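Local coordinates for protein glutamyl-tRNA(Gln) amidotransferase subunit F, mitochondrial (Saccharomyces cerevisiae, PDB 4N0H) that serves as the GatC-like F subunit of a mitochondrial amidotransferase complex, an extended chain that packs against the other subunits, at residues K53-S58 and A65-I70. Sequence-based numbering, arbitrary orientation.
Sequences KLLRLS and ADIKEI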
ATOM      1  N   LYS C  53      17.882 -15.728  -5.889  1.00 43.15           N
ATOM      2  CA  LYS C  53      16.570 -15.954  -5.295  1.00 41.92           C
ATOM      3  C   LYS C  53      15.756 -14.662  -5.284  1.00 39.72           C
ATOM      4  O   LYS C  53      14.587 -14.653  -5.657  1.00 38.22           O
ATOM      5  CB  LYS C  53      16.704 -16.497  -3.871  1.00 45.24           C
ATOM      6  CG  LYS C  53      15.367 -16.658  -3.158  1.00 50.12           C
ATOM      7  CD  LYS C  53      15.535 -17.061  -1.700  1.00 53.90           C
ATOM      8  CE  LYS C  53      14.915 -16.023  -0.775  1.00 57.17           C
ATOM      9  NZ  LYS C  53      14.673 -16.555   0.596  1.00 57.34           N
ATOM     10  N   LEU C  54      16.392 -13.574  -4.863  1.00 39.57           N
ATOM     11  CA  LEU C  54      15.745 -12.266  -4.796  1.00 38.92           C
ATOM     12  C   LEU C  54      15.295 -11.764  -6.169  1.00 36.59           C
ATOM     13  O   LEU C  54      14.210 -11.199  -6.306  1.00 38.44           O
ATOM     14  CB  LEU C  54      16.683 -11.244  -4.142  1.00 35.93           C
ATOM     15  CG  LEU C  54      16.367 -10.742  -2.730  1.00 39.90           C
ATOM     16  CD1 LEU C  54      15.214 -11.498  -2.079  1.00 37.32           C
ATOM     17  CD2 LEU C  54      17.609 -10.797  -1.851  1.00 36.86           C
ATOM     18  N   LEU C  55      16.131 -11.968  -7.181  1.00 35.40           N
ATOM     19  CA  LEU C  55      15.799 -11.562  -8.549  1.00 34.70           C
ATOM     20  C   LEU C  55      14.589 -12.328  -9.085  1.00 37.33           C
ATOM     21  O   LEU C  55      13.781 -11.788  -9.840  1.00 41.01           O
ATOM     22  CB  LEU C  55      17.004 -11.760  -9.478  1.00 33.15           C
ATOM     23  CG  LEU C  55      18.175 -10.788  -9.308  1.00 35.85           C
ATOM     24  CD1 LEU C  55      19.441 -11.340  -9.959  1.00 41.38           C
ATOM     25  CD2 LEU C  55      17.834  -9.410  -9.866  1.00 31.07           C
ATOM     26  N   ARG C  56      14.476 -13.591  -8.690  1.00 39.99           N
ATOM     27  CA  ARG C  56      13.360 -14.435  -9.093  1.00 41.18           C
ATOM     28  C   ARG C  56      12.055 -13.989  -8.431  1.00 38.76           C
ATOM     29  O   ARG C  56      11.017 -13.884  -9.082  1.00 36.66           O
ATOM     30  CB  ARG C  56      13.663 -15.897  -8.758  1.00 48.91           C
ATOM     31  CG  ARG C  56      12.437 -16.787  -8.657  1.00 53.93           C
ATOM     32  CD  ARG C  56      12.826 -18.254  -8.533  1.00 60.24           C
ATOM     33  NE  ARG C  56      13.697 -18.514  -7.389  1.00 65.18           N
ATOM     34  CZ  ARG C  56      13.263 -18.748  -6.152  1.00 68.25           C
ATOM     35  NH1 ARG C  56      11.962 -18.745  -5.887  1.00 67.34           N
ATOM     36  NH2 ARG C  56      14.132 -18.982  -5.178  1.00 70.07           N
ATOM     37  N   LEU C  57      12.114 -13.717  -7.132  1.00 35.95           N
ATOM     38  CA  LEU C  57      10.939 -13.252  -6.399  1.00 33.77           C
ATOM     39  C   LEU C  57      10.504 -11.876  -6.886  1.00 32.56           C
ATOM     40  O   LEU C  57       9.327 -11.525  -6.814  1.00 37.35           O
ATOM     41  CB  LEU C  57      11.227 -13.212  -4.896  1.00 33.79           C
ATOM     42  CG  LEU C  57      11.492 -14.578  -4.258  1.00 39.13           C
ATOM     43  CD1 LEU C  57      11.906 -14.432  -2.802  1.00 41.09           C
ATOM     44  CD2 LEU C  57      10.262 -15.469  -4.383  1.00 37.20           C
ATOM     45  N   SER C  58      11.461 -11.106  -7.394  1.00 30.83           N
ATOM     46  CA  SER C  58      11.189  -9.768  -7.908  1.00 32.01           C
ATOM     47  C   SER C  58      10.735  -9.808  -9.364  1.00 33.78           C
ATOM     48  O   SER C  58      10.391  -8.774  -9.945  1.00 31.70           O
ATOM     49  CB  SER C  58      12.434  -8.887  -7.785  1.00 36.15           C
ATOM     50  OG  SER C  58      12.894  -8.830  -6.444  1.00 39.02           O
ATOM     51  N   ALA C  65      22.291  -9.614 -15.212  1.00 57.36           N
ATOM     52  CA  ALA C  65      22.358  -9.106 -13.848  1.00 56.74           C
ATOM     53  C   ALA C  65      23.783  -9.162 -13.310  1.00 56.14           C
ATOM     54  O   ALA C  65      24.453 -10.190 -13.401  1.00 54.62           O
ATOM     55  CB  ALA C  65      21.417  -9.882 -12.942  1.00 53.44           C
ATOM     56  N   ASP C  66      24.240  -8.044 -12.755  1.00 54.73           N
ATOM     57  CA  ASP C  66      25.558  -7.970 -12.139  1.00 57.58           C
ATOM     58  C   ASP C  66      25.449  -8.424 -10.686  1.00 55.04           C
ATOM     59  O   ASP C  66      25.195  -7.615  -9.794  1.00 50.45           O
ATOM     60  CB  ASP C  66      26.087  -6.536 -12.210  1.00 61.03           C
ATOM     61  CG  ASP C  66      27.587  -6.451 -11.997  1.00 65.82           C
ATOM     62  OD1 ASP C  66      28.146  -7.317 -11.289  1.00 68.37           O
ATOM     63  OD2 ASP C  66      28.208  -5.511 -12.539  1.00 67.15           O
ATOM     64  N   ILE C  67      25.652  -9.719 -10.456  1.00 54.16           N
ATOM     65  CA  ILE C  67      25.408 -10.325  -9.147  1.00 52.15           C
ATOM     66  C   ILE C  67      26.248  -9.718  -8.021  1.00 52.29           C
ATOM     67  O   ILE C  67      25.729  -9.420  -6.944  1.00 49.76           O
ATOM     68  CB  ILE C  67      25.620 -11.855  -9.181  1.00 47.60           C
ATOM     69  CG1 ILE C  67      24.749 -12.489 -10.267  1.00 49.06           C
ATOM     70  CG2 ILE C  67      25.303 -12.470  -7.826  1.00 45.13           C
ATOM     71  CD1 ILE C  67      23.255 -12.318 -10.032  1.00 48.96           C
ATOM     72  N   LYS C  68      27.538  -9.531  -8.274  1.00 51.19           N
ATOM     73  CA  LYS C  68      28.437  -8.978  -7.263  1.00 54.40           C
ATOM     74  C   LYS C  68      28.050  -7.546  -6.905  1.00 51.95           C
ATOM     75  O   LYS C  68      28.109  -7.146  -5.740  1.00 47.52           O
ATOM     76  CB  LYS C  68      29.887  -9.024  -7.747  1.00 61.42           C
ATOM     77  CG  LYS C  68      30.906  -8.824  -6.639  1.00 69.31           C
ATOM     78  CD  LYS C  68      31.016 -10.061  -5.760  1.00 74.21           C
ATOM     79  CE  LYS C  68      31.903 -11.119  -6.398  1.00 78.33           C
ATOM     80  NZ  LYS C  68      33.319 -10.665  -6.481  1.00 80.71           N
ATOM     81  N   GLU C  69      27.650  -6.781  -7.917  1.00 52.82           N
ATOM     82  CA  GLU C  69      27.227  -5.399  -7.726  1.00 55.67           C
ATOM     83  C   GLU C  69      25.953  -5.313  -6.885  1.00 51.94           C
ATOM     84  O   GLU C  69      25.814  -4.426  -6.043  1.00 47.89           O
ATOM     85  CB  GLU C  69      27.015  -4.718  -9.080  1.00 62.01           C
ATOM     86  CG  GLU C  69      26.470  -3.303  -8.996  1.00 66.45           C
ATOM     87  CD  GLU C  69      26.431  -2.616 -10.349  1.00 69.55           C
ATOM     88  OE1 GLU C  69      27.174  -3.047 -11.257  1.00 72.55           O
ATOM     89  OE2 GLU C  69      25.656  -1.648 -10.503  1.00 68.83           O
ATOM     90  N   ILE C  70      25.028  -6.238  -7.121  1.00 48.89           N
ATOM     91  CA  ILE C  70      23.807  -6.313  -6.326  1.00 47.12           C
ATOM     92  C   ILE C  70      24.135  -6.707  -4.887  1.00 46.53           C
ATOM     93  O   ILE C  70      23.576  -6.152  -3.943  1.00 44.63           O
ATOM     94  CB  ILE C  70      22.787  -7.307  -6.931  1.00 45.15           C
ATOM     95  CG1 ILE C  70      22.425  -6.893  -8.360  1.00 41.38           C
ATOM     96  CG2 ILE C  70      21.535  -7.373  -6.077  1.00 41.03           C
ATOM     97  CD1 ILE C  70      21.446  -7.822  -9.044  1.00 39.17           C
TER
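Ala65 sets its methyl against one branch of Leu55, CB to CD1 at 3.9 Å, where helices 48-57 and 67-81 of a GatC-like chain meet in a helix-loop-helix unit. At this point, just before the second helix, the backbone is still extended, and a residue as small as alanine lets it pass close to the leucine. Asp66 follows as the N-cap of helix 67-81. Its side chain leaves the backbone pointing away from the first helix, and OD1 accepts a long, weak bond from Glu69 N, a part that suits the short acidic side chain because it can bend back to an amide of the first turn. Ile67 starts that turn. Its CG1 lies anti to the carbonyl carbon (chi1 -55°), and the further bend at chi2 brings CD1 to 3.9 Å from Leu55 CD1, although the CB itself does not face the first helix. The same isoleucine also rests on Ala48 and Val51, earlier in helix 48-57. Ile70 comes three residues after Ile67, close to one turn later, and its CB points toward the first helix; Ile70 N donates to Asp66 O at 3.0 Å. Leucine suits the place opposite because its forked end serves several neighbours: CD1 meets Ala65 and Ile67, while CD2 gives Ile70 its closest contact. Leu60 and Leu62 of the connecting loop, together with an apolar side chain of another subunit, also pack on Leu55. Ile70 is fully stretched at chi2 (179°), and its CD1 meets Leu55 CD2 tip to tip at 4.0 Å.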